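Local coordinates for protein N-acetylgalactosaminyltransferase 7 (Homo sapiens, PDB 6IWR) that is a glycosyltransferase that joins a GT-A-type domain holding a manganese ion to a ricin-type beta-trefoil lectin domain, at residues A[89-93]-A[124-130]; A[113-117]-A[157-162]; A[241-247]-A[377-383]; A[249-254]-A[373-377]. Residue numbers count along the deposited sequence, not the author numbering.

How the contacts relate
All four contacts lie in or beside the GT-A-type domain. Contacts 1 and 2 come first and interlock along the chain, their segments alternating, while contact 3 opens after both and contact 4 is nested within the loop that contact 3 closes. Contact 3 is the common neighbour: its centre lies about 13 Å from those of contacts 1 and 2 and about 14 Å from that of contact 4, with which it shares Arg377 and strand 376-382. The centres of contacts 2 and 4 are about 26 Å apart. The Arg127-Glu245 salt bridge and packing around Phe115 join the N-terminal loops to strands 244-246 and 376-382, whose contact reaches the manganese through Asp241; contact 4 lies at the start of strand 376-382.

Contact 1. Residues A[89-93]-A[124-130]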
loop_
_atom_site.group_PDB
_atom_site.type_symbol
_atom_site.label_atom_id
_atom_site.label_comp_id
_atom_site.label_asym_id
_atom_site.label_seq_id
_atom_site.Cartn_x
_atom_site.Cartn_y
_atom_site.Cartn_z
ATOM N N PRO A 89 -26.838 5.640 18.929
ATOM C CA PRO A 89 -25.390 5.703 18.725
ATOM C C PRO A 89 -25.005 6.674 17.612
ATOM O O PRO A 89 -25.784 6.895 16.694
ATOM C CB PRO A 89 -25.052 4.285 18.297
ATOM C CG PRO A 89 -26.188 3.919 17.436
ATOM C CD PRO A 89 -27.417 4.557 18.104
ATOM N N GLY A 90 -23.804 7.230 17.657
ATOM C CA GLY A 90 -23.443 8.235 16.687
ATOM C C GLY A 90 -23.612 9.659 17.169
ATOM O O GLY A 90 -23.053 10.584 16.552
ATOM N N GLU A 91 -24.338 9.849 18.250
ATOM C CA GLU A 91 -24.580 11.165 18.778
ATOM C C GLU A 91 -23.758 11.335 20.036
ATOM O O GLU A 91 -23.546 10.390 20.772
ATOM C CB GLU A 91 -26.067 11.350 19.095
ATOM C CG GLU A 91 -27.009 10.257 18.615
ATOM C CD GLU A 91 -28.188 10.787 17.831
ATOM O OE1 GLU A 91 -28.887 10.003 17.187
ATOM O OE2 GLU A 91 -28.416 11.990 17.847
ATOM N N LYS A 92 -23.292 12.536 20.316
ATOM C CA LYS A 92 -23.335 13.665 19.432
ATOM C C LYS A 92 -22.087 13.555 18.615
ATOM O O LYS A 92 -21.128 14.278 18.813
ATOM C CB LYS A 92 -23.319 14.961 20.238
ATOM C CG LYS A 92 -23.016 14.844 21.729
ATOM C CD LYS A 92 -24.090 14.051 22.440
ATOM C CE LYS A 92 -24.972 14.940 23.285
ATOM N NZ LYS A 92 -25.179 14.379 24.644
ATOM N N ALA A 93 -22.096 12.627 17.684
ATOM C CA ALA A 93 -20.886 12.203 17.024
ATOM C C ALA A 93 -19.877 11.561 17.967
ATOM O O ALA A 93 -18.692 11.710 17.771
ATOM C CB ALA A 93 -20.257 13.358 16.282
ATOM N N SER A 124 -28.448 7.569 13.378
ATOM C CA SER A 124 -29.632 8.248 12.855
ATOM C C SER A 124 -29.283 9.150 11.670
ATOM O O SER A 124 -28.204 9.743 11.612
ATOM C CB SER A 124 -30.304 9.089 13.955
ATOM O OG SER A 124 -31.320 9.920 13.415
ATOM N N LEU A 125 -30.215 9.264 10.721
ATOM C CA LEU A 125 -30.069 10.293 9.700
ATOM C C LEU A 125 -30.185 11.702 10.277
ATOM O O LEU A 125 -29.687 12.650 9.654
ATOM C CB LEU A 125 -31.105 10.109 8.604
ATOM C CG LEU A 125 -31.055 8.749 7.919
ATOM C CD1 LEU A 125 -32.241 8.611 6.962
ATOM C CD2 LEU A 125 -29.730 8.570 7.217
ATOM N N ASP A 126 -30.808 11.853 11.455
ATOM C CA ASP A 126 -31.033 13.145 12.097
ATOM C C ASP A 126 -30.154 13.343 13.329
ATOM O O ASP A 126 -30.481 14.116 14.228
ATOM C CB ASP A 126 -32.507 13.288 12.475
ATOM C CG ASP A 126 -33.421 13.190 11.273
ATOM O OD1 ASP A 126 -33.203 13.924 10.276
ATOM O OD2 ASP A 126 -34.353 12.354 11.314
ATOM N N ARG A 127 -29.029 12.657 13.380
ATOM C CA ARG A 127 -28.205 12.697 14.571
ATOM C C ARG A 127 -27.706 14.104 14.832
ATOM O O ARG A 127 -27.552 14.910 13.913
ATOM C CB ARG A 127 -27.018 11.749 14.434
ATOM C CG ARG A 127 -25.942 12.237 13.465
ATOM C CD ARG A 127 -24.701 11.548 13.829
ATOM N NE ARG A 127 -23.576 11.861 12.976
ATOM C CZ ARG A 127 -22.400 11.243 13.078
ATOM N NH1 ARG A 127 -21.399 11.572 12.275
ATOM N NH2 ARG A 127 -22.237 10.286 13.982
ATOM N N SER A 128 -27.453 14.389 16.104
ATOM C CA SER A 128 -26.776 15.609 16.501
ATOM C C SER A 128 -25.289 15.427 16.237
ATOM O O SER A 128 -24.858 14.312 15.937
ATOM C CB SER A 128 -27.044 15.904 17.967
ATOM O OG SER A 128 -26.690 14.780 18.758
ATOM N N VAL A 129 -24.496 16.489 16.361
ATOM C CA VAL A 129 -23.087 16.425 15.993
ATOM C C VAL A 129 -22.286 17.310 16.941
ATOM O O VAL A 129 -22.828 18.205 17.586
ATOM C CB VAL A 129 -22.921 16.820 14.504
ATOM C CG1 VAL A 129 -21.805 17.797 14.333
ATOM C CG2 VAL A 129 -22.704 15.576 13.662
ATOM N N ASN A 130 -20.993 17.027 17.057
ATOM C CA ASN A 130 -20.130 17.892 17.842
ATOM C C ASN A 130 -19.958 19.244 17.139
ATOM O O ASN A 130 -20.124 19.373 15.926
ATOM C CB ASN A 130 -18.778 17.215 18.085
ATOM C CG ASN A 130 -18.054 16.838 16.786
ATOM O OD1 ASN A 130 -17.212 15.968 16.777
ATOM N ND2 ASN A 130 -18.394 17.496 15.683
#
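Polar contacts centre on Glu91, whose OE2 accepts a good hydrogen bond from Ser128 N at 3.1 Å and a weak one from Ser128 OG at 3.4 Å; the same carboxylate also receives the backbone of Gly84 and Val85, so an acid suits a place ringed by peptide NH groups. Arg127 NH2 makes a weak bond to Gly90 O, an oxygen whose position is less sure, while its NE forms a salt bridge with Glu245. Two irregular loops of the N-terminal part meet here, one leading to helix 103-113 and the other following helix 117-122, and Arg127 links them to strand 244-246 of the GT-A-type domain. Ser124 OG accepts from Asp126 N at 2.8 Å, an ST turn within the type I turn Ser124-Arg127. Gly90, at phi 97°, has a backbone that a side chain would crowd, and a CB would also point at Arg127. Ala93 CA packs over one guanidinium face, 3.8 Å from Arg127 NH2. Apolar contact is slight: Ala93 CB lies 4.2 Å from Val129 CG2.

Contact 2. Residues A[113-117]-A[157-162]; sequences FGFNM and NEGWST
Bordering the manganese site, with the Phe115 side chain about 7 Å from the ion, the turn between helices 103-113 and 117-122 packs on the start of helix 160-173. After Phe113, Gly114 leaves the first helix with phi 85°, easiest for glycine; Asn116 (-70°/90°) centres an inverse gamma turn and stands at the N-cap position of helix 117-122. The CA atoms of Phe113 and Gly159 (N-cap position of helix 160-173) are nearest, 6.7 Å apart. The contact is van der Waals. Phe113, chi1 m, sets CE1 3.6 Å from Asn157 O, at its ring edge, and from Gly159 CA. Phe115, also m, brings CE2 3.7 Å from Glu158 OE2, again at the edge. Flexible Met117, mmm, lays CE 4.0 Å from Gly159 CA and 3.2 Å from Ser161 OG, with SD 3.9 Å from Thr162 CG2; a CB on Gly159 would strike this sulfur. Ser161 OG is hydrogen-bonded to Ser120 of helix 117-122, and Phe115 and Thr162 rest on Ile381 of strand 376-382.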
loop_
_atom_site.group_PDB
_atom_site.type_symbol
_atom_site.label_atom_id
_atom_site.label_comp_id
_atom_site.label_asym_id
_atom_site.label_seq_id
_atom_site.Cartn_x
_atom_site.Cartn_y
_atom_site.Cartn_z
ATOM N N PHE A 113 -18.526 0.280 -0.763
ATOM C CA PHE A 113 -18.683 1.736 -0.699
ATOM C C PHE A 113 -17.434 2.518 -0.296
ATOM O O PHE A 113 -17.358 3.714 -0.594
ATOM C CB PHE A 113 -19.811 2.112 0.278
ATOM C CG PHE A 113 -21.140 1.546 -0.102
ATOM C CD1 PHE A 113 -21.955 2.211 -1.004
ATOM C CD2 PHE A 113 -21.572 0.347 0.434
ATOM C CE1 PHE A 113 -23.168 1.696 -1.377
ATOM C CE2 PHE A 113 -22.785 -0.179 0.061
ATOM C CZ PHE A 113 -23.583 0.493 -0.853
ATOM N N GLY A 114 -16.461 1.900 0.363
ATOM C CA GLY A 114 -15.363 2.676 0.891
ATOM C C GLY A 114 -15.626 3.283 2.247
ATOM O O GLY A 114 -14.705 3.846 2.846
ATOM N N PHE A 115 -16.850 3.191 2.748
ATOM C CA PHE A 115 -17.177 3.565 4.112
ATOM C C PHE A 115 -17.725 2.353 4.850
ATOM O O PHE A 115 -18.220 1.396 4.253
ATOM C CB PHE A 115 -18.203 4.695 4.155
ATOM C CG PHE A 115 -17.843 5.855 3.301
ATOM C CD1 PHE A 115 -16.599 6.458 3.424
ATOM C CD2 PHE A 115 -18.740 6.351 2.363
ATOM C CE1 PHE A 115 -16.248 7.550 2.647
ATOM C CE2 PHE A 115 -18.388 7.443 1.560
ATOM C CZ PHE A 115 -17.139 8.043 1.714
ATOM N N ASN A 116 -17.586 2.392 6.166
ATOM C CA ASN A 116 -18.194 1.412 7.054
ATOM C C ASN A 116 -19.692 1.658 7.029
ATOM O O ASN A 116 -20.216 2.430 7.829
ATOM C CB ASN A 116 -17.630 1.577 8.454
ATOM C CG ASN A 116 -18.075 0.505 9.390
ATOM O OD1 ASN A 116 -17.388 0.224 10.382
ATOM N ND2 ASN A 116 -19.215 -0.124 9.093
ATOM N N MET A 117 -20.406 0.999 6.114
ATOM C CA MET A 117 -21.833 1.281 6.021
ATOM C C MET A 117 -22.638 0.585 7.110
ATOM O O MET A 117 -23.747 1.038 7.429
ATOM C CB MET A 117 -22.381 0.897 4.660
ATOM C CG MET A 117 -21.971 1.854 3.565
ATOM S SD MET A 117 -22.622 3.538 3.711
ATOM C CE MET A 117 -24.358 3.178 3.965
ATOM N N ASN A 157 -23.694 6.163 -6.971
ATOM C CA ASN A 157 -23.658 4.892 -6.253
ATOM C C ASN A 157 -23.452 5.062 -4.753
ATOM O O ASN A 157 -23.039 4.120 -4.072
ATOM C CB ASN A 157 -22.589 3.967 -6.831
ATOM C CG ASN A 157 -23.065 3.259 -8.083
ATOM O OD1 ASN A 157 -24.242 3.365 -8.470
ATOM N ND2 ASN A 157 -22.165 2.520 -8.722
ATOM N N GLU A 158 -23.781 6.238 -4.224
ATOM C CA GLU A 158 -23.612 6.505 -2.803
ATOM C C GLU A 158 -24.458 5.560 -1.954
ATOM O O GLU A 158 -25.537 5.113 -2.358
ATOM C CB GLU A 158 -23.986 7.954 -2.506
ATOM C CG GLU A 158 -23.637 8.421 -1.112
ATOM C CD GLU A 158 -22.134 8.635 -0.917
ATOM O OE1 GLU A 158 -21.402 8.816 -1.926
ATOM O OE2 GLU A 158 -21.689 8.619 0.256
ATOM N N GLY A 159 -23.944 5.245 -0.768
ATOM C CA GLY A 159 -24.730 4.479 0.181
ATOM C C GLY A 159 -25.948 5.263 0.644
ATOM O O GLY A 159 -25.895 6.479 0.842
ATOM N N TRP A 160 -27.057 4.552 0.832
ATOM C CA TRP A 160 -28.317 5.221 1.136
ATOM C C TRP A 160 -28.213 6.111 2.376
ATOM O O TRP A 160 -28.651 7.266 2.373
ATOM C CB TRP A 160 -29.406 4.171 1.320
ATOM C CG TRP A 160 -30.672 4.718 1.844
ATOM C CD1 TRP A 160 -31.008 4.897 3.150
ATOM C CD2 TRP A 160 -31.790 5.172 1.066
ATOM N NE1 TRP A 160 -32.273 5.438 3.230
ATOM C CE2 TRP A 160 -32.768 5.617 1.961
ATOM C CE3 TRP A 160 -32.049 5.244 -0.305
ATOM C CZ2 TRP A 160 -33.989 6.138 1.532
ATOM C CZ3 TRP A 160 -33.268 5.749 -0.726
ATOM C CH2 TRP A 160 -34.218 6.184 0.187
ATOM N N SER A 161 -27.657 5.589 3.453
ATOM C CA SER A 161 -27.715 6.334 4.696
ATOM C C SER A 161 -26.722 7.483 4.717
ATOM O O SER A 161 -27.008 8.520 5.323
ATOM C CB SER A 161 -27.497 5.390 5.884
ATOM O OG SER A 161 -26.156 4.950 5.984
ATOM N N THR A 162 -25.576 7.349 4.059
ATOM C CA THR A 162 -24.711 8.515 3.939
ATOM C C THR A 162 -25.352 9.595 3.064
ATOM O O THR A 162 -25.260 10.785 3.375
ATOM C CB THR A 162 -23.337 8.105 3.398
ATOM O OG1 THR A 162 -23.499 7.226 2.279
ATOM C CG2 THR A 162 -22.540 7.399 4.478
#

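Contact 3. Residues A[241-247]-A[377-383]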
loop_
_atom_site.group_PDB
_atom_site.type_symbol
_atom_site.label_atom_id
_atom_site.label_comp_id
_atom_site.label_asym_id
_atom_site.label_seq_id
_atom_site.Cartn_x
_atom_site.Cartn_y
_atom_site.Cartn_z
ATOM N N ASP A 241 -20.606 17.468 -1.273
ATOM C CA ASP A 241 -20.360 16.038 -1.515
ATOM C C ASP A 241 -21.589 15.240 -1.057
ATOM O O ASP A 241 -22.382 15.696 -0.236
ATOM C CB ASP A 241 -19.088 15.535 -0.762
ATOM C CG ASP A 241 -17.847 15.281 -1.692
ATOM O OD1 ASP A 241 -17.712 16.088 -2.644
ATOM O OD2 ASP A 241 -17.009 14.310 -1.464
ATOM N N ALA A 242 -21.750 14.028 -1.584
ATOM C CA ALA A 242 -22.887 13.234 -1.126
ATOM C C ALA A 242 -22.627 12.530 0.210
ATOM O O ALA A 242 -23.441 11.706 0.638
ATOM C CB ALA A 242 -23.292 12.222 -2.196
ATOM N N HIS A 243 -21.531 12.847 0.894
ATOM C CA HIS A 243 -21.192 12.254 2.182
ATOM C C HIS A 243 -20.712 13.370 3.118
ATOM O O HIS A 243 -19.567 13.402 3.572
ATOM C CB HIS A 243 -20.148 11.142 2.011
ATOM C CG HIS A 243 -19.202 11.371 0.865
ATOM N ND1 HIS A 243 -19.301 10.694 -0.328
ATOM C CD2 HIS A 243 -18.165 12.237 0.723
ATOM C CE1 HIS A 243 -18.358 11.123 -1.152
ATOM N NE2 HIS A 243 -17.653 12.060 -0.538
ATOM N N CYS A 244 -21.619 14.305 3.418
ATOM C CA CYS A 244 -21.322 15.464 4.252
ATOM C C CYS A 244 -22.335 15.601 5.385
ATOM O O CYS A 244 -23.480 15.143 5.290
ATOM C CB CYS A 244 -21.318 16.754 3.419
ATOM S SG CYS A 244 -20.051 16.742 2.176
ATOM N N GLU A 245 -21.893 16.263 6.462
ATOM C CA GLU A 245 -22.762 16.648 7.578
ATOM C C GLU A 245 -22.445 18.092 7.938
ATOM O O GLU A 245 -21.364 18.408 8.450
ATOM C CB GLU A 245 -22.599 15.728 8.791
ATOM C CG GLU A 245 -23.202 14.359 8.585
ATOM C CD GLU A 245 -22.996 13.432 9.781
ATOM O OE1 GLU A 245 -23.543 13.722 10.866
ATOM O OE2 GLU A 245 -22.276 12.418 9.642
ATOM N N VAL A 246 -23.373 18.952 7.669
ATOM C CA VAL A 246 -23.185 20.384 7.835
ATOM C C VAL A 246 -23.271 20.755 9.315
ATOM O O VAL A 246 -24.130 20.246 10.049
ATOM C CB VAL A 246 -24.268 21.077 6.994
ATOM C CG1 VAL A 246 -25.437 21.475 7.870
ATOM C CG2 VAL A 246 -23.691 22.214 6.192
ATOM N N ALA A 247 -22.377 21.641 9.779
ATOM C CA ALA A 247 -22.353 22.090 11.176
ATOM C C ALA A 247 -23.524 23.033 11.493
ATOM O O ALA A 247 -24.284 23.432 10.608
ATOM C CB ALA A 247 -21.047 22.801 11.474
ATOM N N ARG A 377 -18.790 25.405 8.751
ATOM C CA ARG A 377 -18.052 24.154 8.830
ATOM C C ARG A 377 -18.911 23.036 8.273
ATOM O O ARG A 377 -20.129 23.020 8.473
ATOM C CB ARG A 377 -17.633 23.824 10.254
ATOM C CG ARG A 377 -16.785 24.902 10.868
ATOM C CD ARG A 377 -16.154 24.430 12.162
ATOM N NE ARG A 377 -14.904 23.696 11.973
ATOM C CZ ARG A 377 -13.707 24.156 12.334
ATOM N NH1 ARG A 377 -13.590 25.354 12.894
ATOM N NH2 ARG A 377 -12.633 23.403 12.151
ATOM N N VAL A 378 -18.275 22.125 7.546
ATOM C CA VAL A 378 -18.959 20.982 6.976
ATOM C C VAL A 378 -18.058 19.777 7.125
ATOM O O VAL A 378 -16.850 19.863 6.875
ATOM C CB VAL A 378 -19.324 21.191 5.503
ATOM C CG1 VAL A 378 -20.118 19.985 5.012
ATOM C CG2 VAL A 378 -20.099 22.494 5.339
ATOM N N GLY A 379 -18.646 18.665 7.563
ATOM C CA GLY A 379 -17.921 17.425 7.670
ATOM C C GLY A 379 -18.058 16.616 6.391
ATOM O O GLY A 379 -19.128 16.546 5.781
ATOM N N HIS A 380 -16.942 16.008 5.987
ATOM C CA HIS A 380 -16.830 15.221 4.767
ATOM C C HIS A 380 -16.270 13.872 5.186
ATOM O O HIS A 380 -15.246 13.820 5.872
ATOM C CB HIS A 380 -15.918 15.940 3.742
ATOM C CG HIS A 380 -15.662 15.165 2.484
ATOM N ND1 HIS A 380 -14.533 14.400 2.301
ATOM C CD2 HIS A 380 -16.388 15.033 1.347
ATOM C CE1 HIS A 380 -14.580 13.814 1.115
ATOM N NE2 HIS A 380 -15.695 14.182 0.511
ATOM N N ILE A 381 -16.955 12.785 4.827
ATOM C CA ILE A 381 -16.440 11.464 5.173
ATOM C C ILE A 381 -15.272 11.123 4.267
ATOM O O ILE A 381 -15.348 11.274 3.041
ATOM C CB ILE A 381 -17.515 10.382 5.047
ATOM C CG1 ILE A 381 -18.846 10.859 5.613
ATOM C CG2 ILE A 381 -17.020 9.122 5.736
ATOM C CD1 ILE A 381 -19.977 9.913 5.350
ATOM N N TYR A 382 -14.207 10.604 4.853
ATOM C CA TYR A 382 -13.015 10.290 4.088
ATOM C C TYR A 382 -12.903 8.784 3.920
ATOM O O TYR A 382 -13.031 8.034 4.901
ATOM C CB TYR A 382 -11.780 10.888 4.761
ATOM C CG TYR A 382 -11.635 12.373 4.417
ATOM C CD1 TYR A 382 -11.227 12.770 3.147
ATOM C CD2 TYR A 382 -11.935 13.373 5.354
ATOM C CE1 TYR A 382 -11.090 14.119 2.815
ATOM C CE2 TYR A 382 -11.803 14.732 5.031
ATOM C CZ TYR A 382 -11.379 15.099 3.754
ATOM O OH TYR A 382 -11.242 16.428 3.407
ATOM N N ARG A 383 -12.666 8.357 2.675
ATOM C CA ARG A 383 -12.678 6.952 2.287
ATOM C C ARG A 383 -11.662 6.135 3.064
ATOM O O ARG A 383 -10.651 6.639 3.543
ATOM C CB ARG A 383 -12.368 6.791 0.807
ATOM C CG ARG A 383 -13.367 5.940 0.068
ATOM C CD ARG A 383 -14.093 6.855 -0.896
ATOM N NE ARG A 383 -15.484 6.502 -1.138
ATOM C CZ ARG A 383 -16.316 7.295 -1.808
ATOM N NH1 ARG A 383 -15.873 8.458 -2.262
ATOM N NH2 ARG A 383 -17.585 6.951 -2.020
#
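The shortest polar contact joins His380 NE2 to Asp241 OD2 at 2.4 Å, a very short His-carboxylate hydrogen bond; His243 NE2 makes a weak one to this OD2 at 2.5 Å. Asp241 has its side chain about 3 Å from the bound manganese, and the two imidazoles crowd beside it, NE2 of His243 3.1 Å from NE2 of His380. Asp241-Ala242-His243 is the DXH form of the GT-A DXD motif; in relatives this motif and a later histidine bind the metal. His380 is at the corresponding place and may, with Asp241, be a ligand; the 2.4 Å approach would then reflect shared coordination. Backbone bonds follow, from Ile381 N to His243 O (3.0 Å), Gly379 N to Glu245 O and Ala247 N to Arg377 O (both 2.9 Å), and Glu245 N to Gly379 O (2.9 Å, oxygen less surely placed). Segments 244-246 and 377-382 run antiparallel, at 162°, with Glu245 and Gly379 a hydrogen-bonded pair flanked by two non-hydrogen-bonded ones, Cys244-His380 and Val246-Val378. On the face bearing those four side chains, Val246 CG2 meets Val378 CG2 at 3.7 Å and Cys244 CB meets Val378 CG1 at 3.8 Å, compact residues suited to burial. Glu245 points to the other face, where Gly379 brings no side chain, and bridges to Arg127. His243 CB touches Ile381 CD1 at 3.6 Å, and its ring meets Phe115 edge-to-face.

Contact 4. Residues A[249-254]-A[373-377]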
loop_
_atom_site.group_PDB
_atom_site.type_symbol
_atom_site.label_atom_id
_atom_site.label_comp_id
_atom_site.label_asym_id
_atom_site.label_seq_id
_atom_site.Cartn_x
_atom_site.Cartn_y
_atom_site.Cartn_z
ATOM N N ASN A 249 -25.432 26.481 12.313
ATOM C CA ASN A 249 -25.263 27.827 11.780
ATOM C C ASN A 249 -24.129 27.876 10.762
ATOM O O ASN A 249 -23.206 28.691 10.867
ATOM C CB ASN A 249 -25.036 28.847 12.890
ATOM C CG ASN A 249 -25.082 30.251 12.373
ATOM O OD1 ASN A 249 -25.694 30.506 11.340
ATOM N ND2 ASN A 249 -24.436 31.171 13.070
ATOM N N TRP A 250 -24.211 26.988 9.757
ATOM C CA TRP A 250 -23.256 26.997 8.653
ATOM C C TRP A 250 -23.652 27.968 7.571
ATOM O O TRP A 250 -22.794 28.373 6.776
ATOM C CB TRP A 250 -23.119 25.620 7.996
ATOM C CG TRP A 250 -24.368 25.175 7.284
ATOM C CD1 TRP A 250 -25.549 24.810 7.870
ATOM C CD2 TRP A 250 -24.570 25.039 5.859
ATOM N NE1 TRP A 250 -26.463 24.440 6.906
ATOM C CE2 TRP A 250 -25.899 24.580 5.669
ATOM C CE3 TRP A 250 -23.755 25.242 4.729
ATOM C CZ2 TRP A 250 -26.441 24.332 4.400
ATOM C CZ3 TRP A 250 -24.301 24.996 3.457
ATOM C CH2 TRP A 250 -25.634 24.547 3.312
ATOM N N TYR A 251 -24.922 28.355 7.532
ATOM C CA TYR A 251 -25.473 29.017 6.365
ATOM C C TYR A 251 -25.163 30.510 6.354
ATOM O O TYR A 251 -24.706 31.051 5.339
ATOM C CB TYR A 251 -26.977 28.771 6.296
ATOM C CG TYR A 251 -27.562 29.294 5.018
ATOM C CD1 TYR A 251 -27.594 28.501 3.883
ATOM C CD2 TYR A 251 -28.048 30.613 4.926
ATOM C CE1 TYR A 251 -28.107 28.987 2.685
ATOM C CE2 TYR A 251 -28.559 31.108 3.735
ATOM C CZ TYR A 251 -28.580 30.286 2.617
ATOM O OH TYR A 251 -29.083 30.743 1.426
ATOM N N ALA A 252 -25.425 31.205 7.452
ATOM C CA ALA A 252 -25.253 32.660 7.453
ATOM C C ALA A 252 -23.798 33.062 7.234
ATOM O O ALA A 252 -23.521 33.861 6.327
ATOM C CB ALA A 252 -25.820 33.242 8.754
ATOM N N PRO A 253 -22.842 32.566 8.002
ATOM C CA PRO A 253 -21.426 32.840 7.691
ATOM C C PRO A 253 -21.060 32.580 6.231
ATOM O O PRO A 253 -20.311 33.365 5.634
ATOM C CB PRO A 253 -20.666 31.889 8.634
ATOM C CG PRO A 253 -21.721 31.196 9.486
ATOM C CD PRO A 253 -23.045 31.401 8.877
ATOM N N LEU A 254 -21.579 31.499 5.634
ATOM C CA LEU A 254 -21.165 31.133 4.283
ATOM C C LEU A 254 -21.783 32.045 3.227
ATOM O O LEU A 254 -21.129 32.397 2.237
ATOM C CB LEU A 254 -21.536 29.679 4.001
ATOM C CG LEU A 254 -21.037 29.065 2.693
ATOM C CD1 LEU A 254 -19.614 28.621 2.822
ATOM C CD2 LEU A 254 -21.887 27.905 2.327
ATOM N N VAL A 373 -14.408 30.435 5.221
ATOM C CA VAL A 373 -15.316 31.002 6.220
ATOM C C VAL A 373 -15.204 30.203 7.516
ATOM O O VAL A 373 -15.893 29.192 7.666
ATOM C CB VAL A 373 -16.763 31.028 5.690
ATOM C CG1 VAL A 373 -17.709 31.676 6.689
ATOM C CG2 VAL A 373 -16.839 31.740 4.328
ATOM N N PRO A 374 -14.364 30.622 8.475
ATOM C CA PRO A 374 -14.179 29.828 9.704
ATOM C C PRO A 374 -15.454 29.498 10.430
ATOM O O PRO A 374 -15.496 28.531 11.197
ATOM C CB PRO A 374 -13.293 30.743 10.568
ATOM C CG PRO A 374 -12.500 31.466 9.584
ATOM C CD PRO A 374 -13.483 31.800 8.482
ATOM N N CYS A 375 -16.480 30.304 10.271
ATOM C CA CYS A 375 -17.678 30.040 11.037
ATOM C C CYS A 375 -18.637 29.126 10.297
ATOM O O CYS A 375 -19.682 28.776 10.853
ATOM C CB CYS A 375 -18.361 31.359 11.437
ATOM S SG CYS A 375 -17.465 32.258 12.749
ATOM N N SER A 376 -18.320 28.741 9.064
ATOM C CA SER A 376 -19.113 27.774 8.318
ATOM C C SER A 376 -18.283 26.502 8.198
ATOM O O SER A 376 -17.190 26.518 7.629
ATOM C CB SER A 376 -19.508 28.341 6.954
ATOM O OG SER A 376 -20.432 27.498 6.262
ATOM N N ARG A 377 -18.790 25.405 8.751
ATOM C CA ARG A 377 -18.052 24.154 8.830
ATOM C C ARG A 377 -18.911 23.036 8.273
ATOM O O ARG A 377 -20.129 23.020 8.473
ATOM C CB ARG A 377 -17.633 23.824 10.254
ATOM C CG ARG A 377 -16.785 24.902 10.868
ATOM C CD ARG A 377 -16.154 24.430 12.162
ATOM N NE ARG A 377 -14.904 23.696 11.973
ATOM C CZ ARG A 377 -13.707 24.156 12.334
ATOM N NH1 ARG A 377 -13.590 25.354 12.894
ATOM N NH2 ARG A 377 -12.633 23.403 12.151
#
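Ser376 adopts the t rotamer, which carries OG to Trp250 O for a 2.6 Å hydrogen bond; a small hydroxyl fits well where Leu254 CB lies 3.3 Å from that OG. Trp250 takes chi1 p, sending its indole away from the 373-377 segment to rest on Ile238, while NE1 is hydrogen-bonded to Thr174 OG1, and leaving the ring edge near the serine OG. Val373, at t, sets CG1 3.5 Å from Pro253 CB, while CG2 reaches Leu254 CD1 (tp) at 4.4 Å. The setting is the alpha/beta packing of the GT-A-type domain: helix 251-260 leans on the type I turn Val373-Ser376, closed by Ser376 N to Val373 O at 2.8 Å, where the chain turns a corner between strands 369-373 and 376-382. Near the helix start, Pro253 suits a position whose nitrogen needs no partner, and its CB lies 3.7 Å from Cys375 CB. Cys375, chi1 m, is disulfide-bonded to Cys137. The CA-to-CB bond of Arg377 points away from segment 249-254, and NE forms a salt bridge with Asp271.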